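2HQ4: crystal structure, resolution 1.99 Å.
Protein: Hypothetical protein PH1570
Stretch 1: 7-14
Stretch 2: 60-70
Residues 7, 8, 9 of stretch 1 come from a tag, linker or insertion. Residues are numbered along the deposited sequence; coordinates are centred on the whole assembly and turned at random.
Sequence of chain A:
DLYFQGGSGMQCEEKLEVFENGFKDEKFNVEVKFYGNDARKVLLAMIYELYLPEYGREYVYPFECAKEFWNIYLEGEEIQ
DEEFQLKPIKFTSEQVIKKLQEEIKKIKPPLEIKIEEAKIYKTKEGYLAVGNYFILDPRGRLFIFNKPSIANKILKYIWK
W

Stretch 1, residues 7-14: GSGMQCEE
Stretch 2, residues 60-70: VYPFECAKEFW

Stretch 1 enters at the end of a short 3-10 segment (Gly7 at phi/psi -59/-19, Ser8 at -107/7), turns through Gly9 (-110/168) and extends as a strand from Met10 (-126/131) and Gln11 (-76/122). Cys12 (-117/-8) and Glu13 (-157/-178) follow; Glu14 lies in a loop at -52/-46. Gly7, Ser8 and Gly9 derive from an expression tag. Stretch 2 is a helix beginning at Tyr61, with Val60 (-108/97) at the N-cap position. From Pro62 to Phe69 phi/psi stay near -60/-45; Tyr61 is at -45/-56 and Trp70 at -88/-5. Hydrogen bonds of the i to i+4 type run from Glu64 N to Val60 O (3.0 Å) through Trp70 N to Ala66 O (2.9 Å). Strand and helix axes run nearly antiparallel, at 158°, and approach to 7.1 Å. The register pairs Met10 CA with Phe69 CA at 7.2 Å and Cys12 CA with Pro62 CA at 4.8 Å, so the chains draw together toward the helix N-terminus.

A disulfide ties the strand covalently to the helix. Cys12 (chi1 -78°, m) and Cys65 (chi1 173°, t) join SG to SG at 2.2 Å with chi3 -74°. The Cys65 CA-to-CB bond points toward the strand, while that of Cys12 points sideways. Small Ala66 adjoins the bridge, its CB 4.5 Å from Cys12 SG.

Beyond the bridge, the CA-to-CB bonds of Met10 (t, p, p) and Phe69 (chi1 180°, chi2 68°) both point toward the other stretch. Met10 CB lies over one face of the Phe69 ring, 3.9 Å from its centroid and 27° off the normal, a CH-pi contact that suits an aliphatic methylene and an aromatic pi cloud. Met10 CG also reaches Cys65 SG at 4.2 Å, extending the apolar patch to the disulfide. Farther along, Ser8 O approaches Phe69 CZ obliquely at 3.7 Å.

At the helix start, Pro62 fits well because a first-turn residue need not donate an amide hydrogen bond within the helix. Its CA makes a CA-H...O contact with Cys12 O at 3.3 Å, and its CG meets Glu13 CG at 3.8 Å. Tyr61 (chi1 177°, chi2 93°) brings its ring edge to the same carbonyl, with CE2 3.4 Å from Cys12 O. This buried oxygen has no hydrogen-bonding partner in the model.

No direct hydrogen bond crosses the interface, but one water links the stretches: it donates to Gln11 O at 2.7 Å and hydrogen-bonds Tyr61 OH at 3.2 Å. The Gln11 side chain (t, p, chi3 31°) instead serves its own stretch, NE2 donating to Glu13 O at 2.9 Å.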

# COMPACT_ATOMS: atom_id res chain seq x y z
N GLY A 7 8.95 -0.97 -19.01
CA GLY A 7 9.69 0.28 -19.22
C GLY A 7 9.79 1.26 -18.06
O GLY A 7 10.66 2.15 -18.06
N SER A 8 8.92 1.14 -17.06
CA SER A 8 8.67 2.27 -16.14
C SER A 8 9.25 2.11 -14.74
O SER A 8 8.97 2.95 -13.87
CB SER A 8 7.17 2.52 -15.99
OG SER A 8 6.54 1.36 -15.50
N GLY A 9 10.04 1.05 -14.52
CA GLY A 9 10.59 0.75 -13.20
C GLY A 9 12.09 0.95 -13.07
O GLY A 9 12.80 1.14 -14.04
N MET A 10 12.56 0.92 -11.83
CA MET A 10 13.95 1.04 -11.49
C MET A 10 14.32 -0.18 -10.61
O MET A 10 13.63 -0.47 -9.63
CB MET A 10 14.15 2.32 -10.69
CG MET A 10 15.55 2.48 -10.11
SD MET A 10 16.76 2.72 -11.45
CE MET A 10 16.08 4.19 -12.27
N GLN A 11 15.40 -0.86 -10.95
CA GLN A 11 15.85 -1.98 -10.14
C GLN A 11 16.52 -1.44 -8.88
O GLN A 11 17.50 -0.66 -8.96
CB GLN A 11 16.80 -2.87 -10.96
CG GLN A 11 17.02 -4.27 -10.36
CD GLN A 11 15.87 -5.22 -10.68
OE1 GLN A 11 15.22 -5.12 -11.73
NE2 GLN A 11 15.60 -6.15 -9.76
N CYS A 12 16.01 -1.81 -7.70
CA CYS A 12 16.52 -1.33 -6.39
C CYS A 12 17.11 -2.40 -5.45
O CYS A 12 17.65 -2.09 -4.43
CB CYS A 12 15.45 -0.54 -5.66
SG CYS A 12 15.30 1.20 -6.38
N GLU A 13 16.94 -3.65 -5.83
CA GLU A 13 17.66 -4.78 -5.23
C GLU A 13 17.65 -5.89 -6.25
O GLU A 13 17.11 -5.69 -7.35
CB GLU A 13 17.01 -5.22 -3.89
CG GLU A 13 17.90 -4.95 -2.66
CD GLU A 13 19.02 -5.99 -2.50
OE1 GLU A 13 19.15 -6.88 -3.38
OE2 GLU A 13 19.79 -5.89 -1.53
N GLU A 14 18.21 -7.05 -5.90
CA GLU A 14 18.32 -8.17 -6.82
C GLU A 14 16.97 -8.50 -7.45
O GLU A 14 16.87 -8.70 -8.67
CB GLU A 14 18.85 -9.43 -6.08
CG GLU A 14 19.18 -10.56 -7.06
CD GLU A 14 19.43 -11.92 -6.40
OE1 GLU A 14 19.55 -11.99 -5.15
OE2 GLU A 14 19.46 -12.93 -7.16
N VAL A 60 19.74 1.40 4.32
CA VAL A 60 19.02 0.33 3.66
C VAL A 60 19.02 0.72 2.21
O VAL A 60 18.20 1.55 1.78
CB VAL A 60 17.60 0.20 4.20
CG1 VAL A 60 16.86 -0.92 3.47
CG2 VAL A 60 17.66 -0.07 5.69
N TYR A 61 19.96 0.15 1.45
CA TYR A 61 20.16 0.49 0.04
C TYR A 61 18.87 0.59 -0.84
O TYR A 61 18.66 1.62 -1.48
CB TYR A 61 21.18 -0.46 -0.57
CG TYR A 61 21.39 -0.23 -2.02
CD1 TYR A 61 22.40 0.62 -2.48
CD2 TYR A 61 20.55 -0.84 -2.95
CE1 TYR A 61 22.55 0.84 -3.82
CE2 TYR A 61 20.69 -0.63 -4.25
CZ TYR A 61 21.67 0.22 -4.70
OH TYR A 61 21.76 0.39 -6.06
N PRO A 62 18.03 -0.49 -0.89
CA PRO A 62 16.81 -0.44 -1.72
C PRO A 62 15.88 0.69 -1.36
O PRO A 62 15.26 1.21 -2.27
CB PRO A 62 16.11 -1.79 -1.45
CG PRO A 62 16.72 -2.32 -0.14
CD PRO A 62 18.18 -1.82 -0.25
N PHE A 63 15.76 0.99 -0.07
CA PHE A 63 15.01 2.15 0.46
C PHE A 63 15.62 3.49 0.01
O PHE A 63 14.89 4.38 -0.42
CB PHE A 63 14.92 2.00 1.98
CG PHE A 63 14.48 3.23 2.72
CD1 PHE A 63 13.13 3.60 2.78
CD2 PHE A 63 15.42 3.97 3.44
CE1 PHE A 63 12.73 4.71 3.50
CE2 PHE A 63 15.04 5.10 4.20
CZ PHE A 63 13.70 5.48 4.25
N GLU A 64 16.94 3.61 0.07
CA GLU A 64 17.61 4.80 -0.48
C GLU A 64 17.44 4.94 -1.99
O GLU A 64 17.17 6.05 -2.48
CB GLU A 64 19.08 4.80 -0.08
CG GLU A 64 19.28 4.86 1.44
CD GLU A 64 18.81 6.17 2.07
OE1 GLU A 64 18.92 7.22 1.40
OE2 GLU A 64 18.32 6.16 3.23
N CYS A 65 17.60 3.84 -2.71
CA CYS A 65 17.38 3.78 -4.15
C CYS A 65 15.94 4.23 -4.56
O CYS A 65 15.75 5.00 -5.52
CB CYS A 65 17.70 2.34 -4.64
SG CYS A 65 17.32 1.97 -6.38
N ALA A 66 14.94 3.72 -3.84
CA ALA A 66 13.54 3.99 -4.16
C ALA A 66 13.26 5.48 -3.86
O ALA A 66 12.52 6.13 -4.62
CB ALA A 66 12.63 3.08 -3.32
N LYS A 67 13.85 6.00 -2.78
CA LYS A 67 13.72 7.44 -2.43
C LYS A 67 14.29 8.36 -3.53
O LYS A 67 13.68 9.38 -3.89
CB LYS A 67 14.37 7.78 -1.09
CG LYS A 67 13.52 7.45 0.16
CD LYS A 67 14.14 8.04 1.43
CE LYS A 67 15.54 7.52 1.68
NZ LYS A 67 16.18 8.03 2.94
N GLU A 68 15.43 7.96 -4.07
CA GLU A 68 16.07 8.67 -5.18
C GLU A 68 15.17 8.61 -6.42
O GLU A 68 14.88 9.64 -7.05
CB GLU A 68 17.48 8.08 -5.44
CG GLU A 68 18.53 9.09 -5.95
CD GLU A 68 19.95 8.49 -6.00
OE1 GLU A 68 20.07 7.23 -6.08
OE2 GLU A 68 20.94 9.27 -5.92
N PHE A 69 14.68 7.41 -6.75
CA PHE A 69 13.75 7.21 -7.85
C PHE A 69 12.49 8.09 -7.76
O PHE A 69 12.10 8.73 -8.76
CB PHE A 69 13.37 5.73 -7.98
CG PHE A 69 12.40 5.45 -9.09
CD1 PHE A 69 12.80 5.59 -10.41
CD2 PHE A 69 11.10 5.06 -8.82
CE1 PHE A 69 11.91 5.32 -11.47
CE2 PHE A 69 10.21 4.80 -9.85
CZ PHE A 69 10.62 4.93 -11.19
N TRP A 70 11.86 8.12 -6.59
CA TRP A 70 10.64 8.88 -6.39
C TRP A 70 10.86 10.36 -6.00
O TRP A 70 9.89 11.12 -5.88
CB TRP A 70 9.75 8.21 -5.34
CG TRP A 70 9.01 7.00 -5.86
CD1 TRP A 70 8.51 6.81 -7.12
CD2 TRP A 70 8.65 5.84 -5.11
NE1 TRP A 70 7.86 5.58 -7.20
CE2 TRP A 70 7.94 4.97 -5.98
CE3 TRP A 70 8.87 5.45 -3.79
CZ2 TRP A 70 7.44 3.74 -5.56
CZ3 TRP A 70 8.37 4.20 -3.37
CH2 TRP A 70 7.68 3.36 -4.27
O HOH W 1 20.09 -1.16 -8.33